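Local coordinates for protein multicopper oxidase (Uncultured bacterium, PDB 4E9X) that probably oxidises small organic substrates at a mononuclear copper and passes the electrons to a copper cluster that reduces dioxygen, at residues K16-L21 against A165-V170; V140-S145 against P269-E274; P246-F251 against D281-W286. All blocks are in the same frame, centred on the assembly; numbering follows the deposited sequence.

Interaction 1: residues K16-L21 against A165-V170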
loop_
_atom_site.group_PDB
_atom_site.type_symbol
_atom_site.label_atom_id
_atom_site.label_comp_id
_atom_site.label_asym_id
_atom_site.label_seq_id
_atom_site.Cartn_x
_atom_site.Cartn_y
_atom_site.Cartn_z
ATOM N N LYS A 16 -10.699 -0.475 26.778
ATOM C CA LYS A 16 -10.510 0.961 26.565
ATOM C C LYS A 16 -9.473 1.138 25.476
ATOM O O LYS A 16 -8.328 0.789 25.689
ATOM C CB LYS A 16 -10.031 1.634 27.867
ATOM C CG LYS A 16 -9.958 3.161 27.669
ATOM C CD LYS A 16 -9.665 3.856 28.952
ATOM C CE LYS A 16 -10.796 4.491 29.724
ATOM N NZ LYS A 16 -12.174 4.028 29.489
ATOM N N VAL A 17 -9.885 1.627 24.321
ATOM C CA VAL A 17 -8.951 1.804 23.200
ATOM C C VAL A 17 -8.257 3.163 23.288
ATOM O O VAL A 17 -7.068 3.276 23.002
ATOM C CB VAL A 17 -9.724 1.645 21.878
ATOM C CG1 VAL A 17 -8.887 1.997 20.624
ATOM C CG2 VAL A 17 -10.221 0.242 21.701
ATOM N N ALA A 18 -9.027 4.207 23.660
ATOM C CA ALA A 18 -8.513 5.564 23.685
ATOM C C ALA A 18 -9.200 6.276 24.869
ATOM O O ALA A 18 -10.254 5.764 25.306
ATOM C CB ALA A 18 -8.901 6.248 22.366
ATOM N N PRO A 19 -8.720 7.414 25.325
ATOM C CA PRO A 19 -9.448 8.211 26.331
ATOM C C PRO A 19 -10.855 8.433 25.770
ATOM O O PRO A 19 -11.069 8.891 24.607
ATOM C CB PRO A 19 -8.619 9.462 26.380
ATOM C CG PRO A 19 -7.213 8.978 26.097
ATOM C CD PRO A 19 -7.469 8.091 24.899
ATOM N N GLY A 20 -11.858 7.998 26.564
ATOM C CA GLY A 20 -13.222 8.130 26.132
ATOM C C GLY A 20 -13.765 7.245 25.043
ATOM O O GLY A 20 -14.929 7.428 24.635
ATOM N N LEU A 21 -12.993 6.287 24.558
ATOM C CA LEU A 21 -13.490 5.274 23.657
ATOM C C LEU A 21 -13.289 3.899 24.317
ATOM O O LEU A 21 -12.208 3.321 24.326
ATOM C CB LEU A 21 -12.771 5.297 22.304
ATOM C CG LEU A 21 -13.336 4.224 21.366
ATOM C CD1 LEU A 21 -14.781 4.555 21.008
ATOM C CD2 LEU A 21 -12.460 4.048 20.105
ATOM N N ALA A 165 -13.679 4.730 10.067
ATOM C CA ALA A 165 -12.615 4.337 11.034
ATOM C C ALA A 165 -11.983 5.622 11.515
ATOM O O ALA A 165 -11.348 6.312 10.729
ATOM C CB ALA A 165 -11.630 3.360 10.402
ATOM N N ASP A 166 -12.221 5.958 12.785
ATOM C CA ASP A 166 -11.816 7.227 13.317
ATOM C C ASP A 166 -10.874 7.081 14.515
ATOM O O ASP A 166 -10.417 8.099 15.051
ATOM C CB ASP A 166 -13.007 8.104 13.700
ATOM C CG ASP A 166 -14.035 7.413 14.585
ATOM O OD1 ASP A 166 -13.956 6.211 14.843
ATOM O OD2 ASP A 166 -14.987 8.112 15.035
ATOM N N TYR A 167 -10.523 5.865 14.899
ATOM C CA TYR A 167 -9.489 5.645 15.910
ATOM C C TYR A 167 -8.580 4.512 15.408
ATOM O O TYR A 167 -8.942 3.703 14.582
ATOM C CB TYR A 167 -10.030 5.285 17.276
ATOM C CG TYR A 167 -10.777 6.378 18.014
ATOM C CD1 TYR A 167 -10.205 7.037 19.083
ATOM C CD2 TYR A 167 -12.098 6.680 17.625
ATOM C CE1 TYR A 167 -10.911 8.044 19.790
ATOM C CE2 TYR A 167 -12.788 7.675 18.326
ATOM C CZ TYR A 167 -12.213 8.348 19.398
ATOM O OH TYR A 167 -12.938 9.326 20.062
ATOM N N PHE A 168 -7.338 4.573 15.869
ATOM C CA PHE A 168 -6.212 3.766 15.337
ATOM C C PHE A 168 -5.314 3.277 16.464
ATOM O O PHE A 168 -5.164 4.019 17.445
ATOM C CB PHE A 168 -5.403 4.564 14.290
ATOM C CG PHE A 168 -6.309 5.200 13.240
ATOM C CD1 PHE A 168 -6.664 4.452 12.118
ATOM C CD2 PHE A 168 -6.824 6.480 13.431
ATOM C CE1 PHE A 168 -7.548 4.997 11.199
ATOM C CE2 PHE A 168 -7.723 7.017 12.497
ATOM C CZ PHE A 168 -8.074 6.253 11.398
ATOM N N SER A 169 -4.719 2.099 16.363
ATOM C CA SER A 169 -3.994 1.610 17.515
ATOM C C SER A 169 -2.843 0.699 17.132
ATOM O O SER A 169 -2.762 0.133 16.034
ATOM C CB SER A 169 -4.948 0.830 18.451
ATOM O OG SER A 169 -5.576 -0.253 17.710
ATOM N N VAL A 170 -1.949 0.528 18.113
ATOM C CA VAL A 170 -1.053 -0.608 18.161
ATOM C C VAL A 170 -1.422 -1.397 19.410
ATOM O O VAL A 170 -1.581 -0.820 20.498
ATOM C CB VAL A 170 0.439 -0.176 18.137
ATOM C CG1 VAL A 170 0.781 0.848 19.210
ATOM C CG2 VAL A 170 1.356 -1.430 18.274
#
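The backbone carbonyl O of Leu21, the residue whose side chain rests on the Tyr167 ring, is held by two N-H groups. Val17 N donates to Leu21 O at 2.9 Å, and Ala18 N adds a weak bond to the same atom. Val17 and Ala18 thus face one residue together, a classic beta bulge. A type II turn from Ala18 to Leu21 closes beside it, with Leu21 N bonded to Ala18 O at 2.9 Å. Gly20 takes a positive phi in this turn. The bulge and turn form the tight hairpin between strands 3-18 and 21-28 of the first cupredoxin-like domain. Strand 167-170 is an outermost strand, within this chain, of a sheet in the second domain. The contact therefore packs a hairpin of one domain against a strand of the other.

Tyr167 carries the second-domain side. CD2 of Leu21 sits over one face of its ring, 3.7 Å from the ring centroid and 19° off the normal. This is a CH-pi contact, displaced toward the CG side of the ring; Leu21 CD2 is 3.6 Å from Tyr167 CG. With Leu21 CG anti to its own backbone N (chi1 -179°), the branch extends toward the ring, and chi2 of 66° sets CD2 over it. Ala18 CB comes obliquely to the same ring, 3.6 Å from Tyr167 CD1. All three residues are buried. Loop residues Ala261 and Lys264 also touch Tyr167.

Interaction 2: residues V140-S145 against P269-E274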
loop_
_atom_site.group_PDB
_atom_site.type_symbol
_atom_site.label_atom_id
_atom_site.label_comp_id
_atom_site.label_asym_id
_atom_site.label_seq_id
_atom_site.Cartn_x
_atom_site.Cartn_y
_atom_site.Cartn_z
ATOM N N VAL A 140 9.620 -7.816 20.020
ATOM C CA VAL A 140 8.535 -6.852 20.140
ATOM C C VAL A 140 7.451 -7.167 19.119
ATOM O O VAL A 140 7.731 -7.247 17.937
ATOM C CB VAL A 140 9.116 -5.444 19.846
ATOM C CG1 VAL A 140 8.074 -4.328 19.804
ATOM C CG2 VAL A 140 10.217 -5.112 20.888
ATOM N N ILE A 141 6.221 -7.286 19.601
ATOM C CA ILE A 141 5.051 -7.507 18.725
ATOM C C ILE A 141 4.258 -6.244 18.639
ATOM O O ILE A 141 3.866 -5.689 19.678
ATOM C CB ILE A 141 4.219 -8.678 19.281
ATOM C CG1 ILE A 141 4.914 -10.025 18.928
ATOM C CG2 ILE A 141 2.762 -8.665 18.786
ATOM C CD1 ILE A 141 4.362 -11.238 19.648
ATOM N N MET A 142 3.965 -5.797 17.422
ATOM C CA MET A 142 3.133 -4.614 17.150
ATOM C C MET A 142 2.008 -4.967 16.184
ATOM O O MET A 142 2.235 -5.125 14.970
ATOM C CB MET A 142 3.952 -3.462 16.536
ATOM C CG MET A 142 4.975 -2.916 17.564
ATOM S SD MET A 142 5.628 -1.365 16.952
ATOM C CE MET A 142 6.970 -1.013 18.084
ATOM N N MET A 143 0.775 -5.088 16.716
ATOM C CA MET A 143 -0.369 -5.485 15.867
ATOM C C MET A 143 -1.226 -4.260 15.664
ATOM O O MET A 143 -1.806 -3.712 16.641
ATOM C CB MET A 143 -1.167 -6.586 16.600
ATOM C CG MET A 143 -0.277 -7.797 16.925
ATOM S SD MET A 143 -1.188 -9.272 17.492
ATOM C CE MET A 143 -1.874 -9.840 15.939
ATOM N N MET A 144 -1.290 -3.774 14.447
ATOM C CA MET A 144 -2.003 -2.530 14.149
ATOM C C MET A 144 -3.422 -2.809 13.709
ATOM O O MET A 144 -3.677 -3.798 13.018
ATOM C CB MET A 144 -1.286 -1.730 13.043
ATOM C CG MET A 144 -0.214 -0.764 13.572
ATOM S SD MET A 144 1.167 -1.539 14.434
ATOM C CE MET A 144 1.891 -2.476 13.068
ATOM N N SER A 145 -4.376 -1.957 14.114
ATOM C CA SER A 145 -5.765 -2.082 13.699
ATOM C C SER A 145 -6.413 -0.701 13.820
ATOM O O SER A 145 -5.822 0.297 14.238
ATOM C CB SER A 145 -6.511 -3.146 14.474
ATOM O OG SER A 145 -6.683 -2.777 15.830
ATOM N N PRO A 269 -1.405 5.034 16.514
ATOM C CA PRO A 269 -0.332 4.048 16.770
ATOM C C PRO A 269 0.989 4.763 16.891
ATOM O O PRO A 269 1.748 4.908 15.915
ATOM C CB PRO A 269 -0.407 3.098 15.539
ATOM C CG PRO A 269 -1.601 3.556 14.764
ATOM C CD PRO A 269 -1.787 5.032 15.067
ATOM N N ILE A 270 1.231 5.236 18.114
ATOM C CA ILE A 270 2.456 5.957 18.439
ATOM C C ILE A 270 3.099 5.330 19.683
ATOM O O ILE A 270 2.379 5.166 20.680
ATOM C CB ILE A 270 2.169 7.440 18.744
ATOM C CG1 ILE A 270 1.450 8.158 17.618
ATOM C CG2 ILE A 270 3.472 8.144 19.170
ATOM C CD1 ILE A 270 0.976 9.564 17.958
ATOM N N THR A 271 4.392 5.052 19.642
ATOM C CA THR A 271 5.152 4.751 20.830
ATOM C C THR A 271 6.409 5.618 20.802
ATOM O O THR A 271 6.574 6.446 19.877
ATOM C CB THR A 271 5.448 3.244 20.943
ATOM O OG1 THR A 271 6.170 3.021 22.189
ATOM C CG2 THR A 271 6.287 2.727 19.796
ATOM N N VAL A 272 7.248 5.471 21.822
ATOM C CA VAL A 272 8.547 6.171 21.864
ATOM C C VAL A 272 9.583 5.121 22.212
ATOM O O VAL A 272 9.384 4.334 23.183
ATOM C CB VAL A 272 8.537 7.261 22.941
ATOM C CG1 VAL A 272 9.868 7.985 23.030
ATOM C CG2 VAL A 272 7.416 8.241 22.684
ATOM N N ILE A 273 10.660 5.071 21.434
ATOM C CA ILE A 273 11.852 4.294 21.811
ATOM C C ILE A 273 12.543 5.140 22.853
ATOM O O ILE A 273 13.144 6.183 22.509
ATOM C CB ILE A 273 12.739 4.021 20.604
ATOM C CG1 ILE A 273 11.908 3.268 19.508
ATOM C CG2 ILE A 273 13.952 3.253 21.052
ATOM C CD1 ILE A 273 12.591 3.314 18.157
ATOM N N GLU A 274 12.454 4.715 24.114
ATOM C CA GLU A 274 13.030 5.445 25.249
ATOM C C GLU A 274 14.294 4.731 25.656
ATOM O O GLU A 274 14.241 3.570 26.102
ATOM C CB GLU A 274 12.077 5.386 26.433
ATOM C CG GLU A 274 10.806 6.266 26.297
ATOM C CD GLU A 274 9.965 6.168 27.543
ATOM O OE1 GLU A 274 10.239 5.333 28.447
ATOM O OE2 GLU A 274 8.971 6.907 27.611
#
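The two sheets of the second-domain beta sandwich face each other where Met142 and Met144 meet Thr271 and Pro269. Strand 138-147 belongs to one sheet and strand 270-275 to the other. No hydrogen bond joins the segments, and the contact is apolar and buried on both sides.

The backbones lie nearest at one end, where Met144 CA and Pro269 CA are 7.3 Å apart. They then diverge, and Met142 CA is 10.3 Å from Thr271 CA. The side chains fit this widening. At the near end Met144 uses only the base of its chain: its CG is 4.3 Å from Pro269 CB. Beyond CG the chain folds back along its own strand (chi2 62°, chi3 65°), which brings Met144 SD to 4.0 Å from Met142 CB. At the wide end Met142 needs its full length. Its chain is extended beyond CG, and the terminal CE reaches Thr271 CG2 at 4.2 Å. The two side chains cross at about a right angle and meet methyl to methyl.

Thr271 turns its methyl to the interior. Its polar end is satisfied elsewhere, since OG1 is hydrogen-bonded to Gln179 O. Phe251, on the neighbouring strand, touches both Met142 and Thr271 and adds to this apolar layer. The opposite side of strand 138-147 is covered by the first domain, with Met143 packed on Trp119 and Pro121. The side chain of Thr271 lies about 11 Å from a bound copper, too far to be a ligand. Two sheets packed through alternating inward side chains are characteristic of the cupredoxin beta sandwich, the fold on which multicopper oxidases are built.

Interaction 3: residues P246-F251 against D281-W286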
loop_
_atom_site.group_PDB
_atom_site.type_symbol
_atom_site.label_atom_id
_atom_site.label_comp_id
_atom_site.label_asym_id
_atom_site.label_seq_id
_atom_site.Cartn_x
_atom_site.Cartn_y
_atom_site.Cartn_z
ATOM N N PRO A 246 21.335 6.623 21.668
ATOM C CA PRO A 246 20.446 6.996 22.801
ATOM C C PRO A 246 19.736 8.329 22.593
ATOM O O PRO A 246 20.332 9.357 22.255
ATOM C CB PRO A 246 21.461 7.123 23.982
ATOM C CG PRO A 246 22.497 6.074 23.609
ATOM C CD PRO A 246 22.702 6.284 22.113
ATOM N N GLY A 247 18.457 8.334 22.896
ATOM C CA GLY A 247 17.582 9.493 22.783
ATOM C C GLY A 247 16.173 9.094 23.206
ATOM O O GLY A 247 15.987 7.960 23.711
ATOM N N ARG A 248 15.218 9.960 22.983
ATOM C CA ARG A 248 13.806 9.602 23.027
ATOM C C ARG A 248 13.308 9.766 21.582
ATOM O O ARG A 248 13.226 10.899 21.093
ATOM C CB ARG A 248 12.975 10.461 23.964
ATOM C CG ARG A 248 13.358 10.289 25.419
ATOM C CD ARG A 248 12.393 10.950 26.404
ATOM N NE ARG A 248 12.284 12.396 26.231
ATOM C CZ ARG A 248 12.958 13.284 26.987
ATOM N NH1 ARG A 248 13.802 12.904 27.954
ATOM N NH2 ARG A 248 12.767 14.568 26.747
ATOM N N PHE A 249 13.028 8.636 20.944
ATOM C CA PHE A 249 12.738 8.630 19.518
ATOM C C PHE A 249 11.359 8.052 19.242
ATOM O O PHE A 249 11.096 6.868 19.417
ATOM C CB PHE A 249 13.833 7.816 18.803
ATOM C CG PHE A 249 15.122 8.622 18.648
ATOM C CD1 PHE A 249 15.171 9.756 17.848
ATOM C CD2 PHE A 249 16.279 8.173 19.286
ATOM C CE1 PHE A 249 16.362 10.418 17.674
ATOM C CE2 PHE A 249 17.492 8.873 19.107
ATOM C CZ PHE A 249 17.516 10.003 18.278
ATOM N N ILE A 250 10.441 8.916 18.793
ATOM C CA ILE A 250 9.062 8.458 18.526
ATOM C C ILE A 250 9.078 7.467 17.400
ATOM O O ILE A 250 9.952 7.443 16.529
ATOM C CB ILE A 250 8.206 9.709 18.305
ATOM C CG1 ILE A 250 6.695 9.537 18.432
ATOM C CG2 ILE A 250 8.478 10.346 16.958
ATOM C CD1 ILE A 250 5.928 10.858 18.417
ATOM N N PHE A 251 8.051 6.596 17.375
ATOM C CA PHE A 251 8.011 5.442 16.453
ATOM C C PHE A 251 6.512 5.322 16.187
ATOM O O PHE A 251 5.739 5.099 17.118
ATOM C CB PHE A 251 8.623 4.262 17.183
ATOM C CG PHE A 251 8.794 2.910 16.423
ATOM C CD1 PHE A 251 9.292 1.815 17.096
ATOM C CD2 PHE A 251 8.489 2.747 15.061
ATOM C CE1 PHE A 251 9.508 0.575 16.503
ATOM C CE2 PHE A 251 8.674 1.501 14.502
ATOM C CZ PHE A 251 9.151 0.428 15.172
ATOM N N ASP A 281 13.081 14.951 30.874
ATOM C CA ASP A 281 12.724 16.346 31.003
ATOM C C ASP A 281 11.351 16.520 31.642
ATOM O O ASP A 281 10.524 15.619 31.433
ATOM C CB ASP A 281 12.727 17.033 29.631
ATOM C CG ASP A 281 14.184 16.994 29.108
ATOM O OD1 ASP A 281 14.973 17.871 29.480
ATOM O OD2 ASP A 281 14.515 16.058 28.336
ATOM N N ASP A 282 11.099 17.581 32.384
ATOM C CA ASP A 282 9.811 17.785 33.056
ATOM C C ASP A 282 8.670 17.887 32.029
ATOM O O ASP A 282 7.553 17.591 32.445
ATOM C CB ASP A 282 9.740 19.087 33.891
ATOM C CG ASP A 282 10.524 18.947 35.178
ATOM O OD1 ASP A 282 10.933 17.845 35.587
ATOM O OD2 ASP A 282 10.740 20.000 35.839
ATOM N N TRP A 283 8.998 18.303 30.786
ATOM C CA TRP A 283 7.944 18.514 29.775
ATOM C C TRP A 283 7.693 17.263 28.937
ATOM O O TRP A 283 6.830 17.279 28.050
ATOM C CB TRP A 283 8.226 19.702 28.832
ATOM C CG TRP A 283 9.657 19.787 28.437
ATOM C CD1 TRP A 283 10.625 20.603 28.979
ATOM C CD2 TRP A 283 10.309 19.032 27.411
ATOM N NE1 TRP A 283 11.825 20.370 28.328
ATOM C CE2 TRP A 283 11.636 19.414 27.361
ATOM C CE3 TRP A 283 9.810 18.060 26.517
ATOM C CZ2 TRP A 283 12.554 18.867 26.459
ATOM C CZ3 TRP A 283 10.737 17.512 25.623
ATOM C CH2 TRP A 283 12.080 17.911 25.593
ATOM N N TYR A 284 8.448 16.196 29.235
ATOM C CA TYR A 284 8.257 14.967 28.433
ATOM C C TYR A 284 6.871 14.405 28.640
ATOM O O TYR A 284 6.418 14.184 29.772
ATOM C CB TYR A 284 9.334 13.921 28.808
ATOM C CG TYR A 284 9.159 12.581 28.111
ATOM C CD1 TYR A 284 8.908 12.544 26.725
ATOM C CD2 TYR A 284 9.237 11.358 28.776
ATOM C CE1 TYR A 284 8.756 11.340 26.094
ATOM C CE2 TYR A 284 9.076 10.154 28.142
ATOM C CZ TYR A 284 8.822 10.156 26.772
ATOM O OH TYR A 284 8.667 8.959 26.113
ATOM N N VAL A 285 6.188 14.121 27.540
ATOM C CA VAL A 285 4.799 13.674 27.611
ATOM C C VAL A 285 4.622 12.423 28.484
ATOM O O VAL A 285 3.605 12.279 29.173
ATOM C CB VAL A 285 4.212 13.457 26.199
ATOM C CG1 VAL A 285 4.896 12.275 25.488
ATOM C CG2 VAL A 285 2.718 13.164 26.199
ATOM N N TRP A 286 5.600 11.556 28.502
ATOM C CA TRP A 286 5.462 10.282 29.232
ATOM C C TRP A 286 6.323 10.247 30.467
ATOM O O TRP A 286 6.679 9.159 30.976
ATOM C CB TRP A 286 5.706 9.148 28.242
ATOM C CG TRP A 286 4.461 8.602 27.592
ATOM C CD1 TRP A 286 3.167 8.882 27.861
ATOM C CD2 TRP A 286 4.456 7.631 26.524
ATOM N NE1 TRP A 286 2.290 8.158 27.040
ATOM C CE2 TRP A 286 3.082 7.387 26.208
ATOM C CE3 TRP A 286 5.474 6.984 25.806
ATOM C CZ2 TRP A 286 2.723 6.478 25.193
ATOM C CZ3 TRP A 286 5.101 6.080 24.814
ATOM C CH2 TRP A 286 3.755 5.833 24.515
#
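Arg248 begins a strand, and its CA is 9.4 Å from Tyr284 CA in a loop without regular structure. That loop makes a type I turn from Asp281 to Tyr284, closed by Tyr284 N to Asp281 O at 3.1 Å. The long Arg248 side chain spans the gap. Its bend at chi3 (-61°) lays it along Tyr284 and carries the guanidinium on to the start of the turn.

Arg248 CD sits over the centre of the Tyr284 ring, 3.6 Å from the centroid, as a CH-pi contact. Further along, Arg248 CZ makes an off-centre cation-pi contact, 4.4 Å from the same centroid. The guanidinium and ring planes are 31° apart. The opposite ring face is covered by Trp286 N.

At the guanidinium edge, Arg248 NH2 forms a salt bridge to Asp281 OD2, 2.8 Å long and nearly straight at 161°. The carboxylate oxygen is met on its anti side. NH1 adds a weak bond to the same oxygen. Trp283 CH2 also lies at this edge, 3.6 Å from Arg248 NH2. NH2 has a second partner in Val78 O of a neighbouring subunit. A leucine in place of Arg248 would probably leave the Asp281 carboxylate and this Val78 carbonyl without their mate. One charged group thus ties strand, loop and adjoining subunit together, and its carboxylate partner is likely to stay ionised.

How the interactions relate
Interactions 1 and 2 share a sheet. Ser169 N is 3.0 Å from Ser145 O, a probable hydrogen bond between neighbouring strands, and Phe168 CB packs on Pro269 CD at 3.7 Å. Interactions 2 and 3 share the facing sheet: Ile273 N lies 2.7 Å from Phe249 O, and Met142 CE touches Phe251 CE1 at 3.4 Å. Glu274 OE2 is 2.6 Å from Tyr284 OH, which connects the loop of interaction 3 to this sheet. Interactions 1 and 3 do not touch; their centres are 22 Å apart. Strand 248-253, which begins at Arg248, itself carries the copper ligand His252, and Arg248 lies about 12 Å from a bound copper by its side chain.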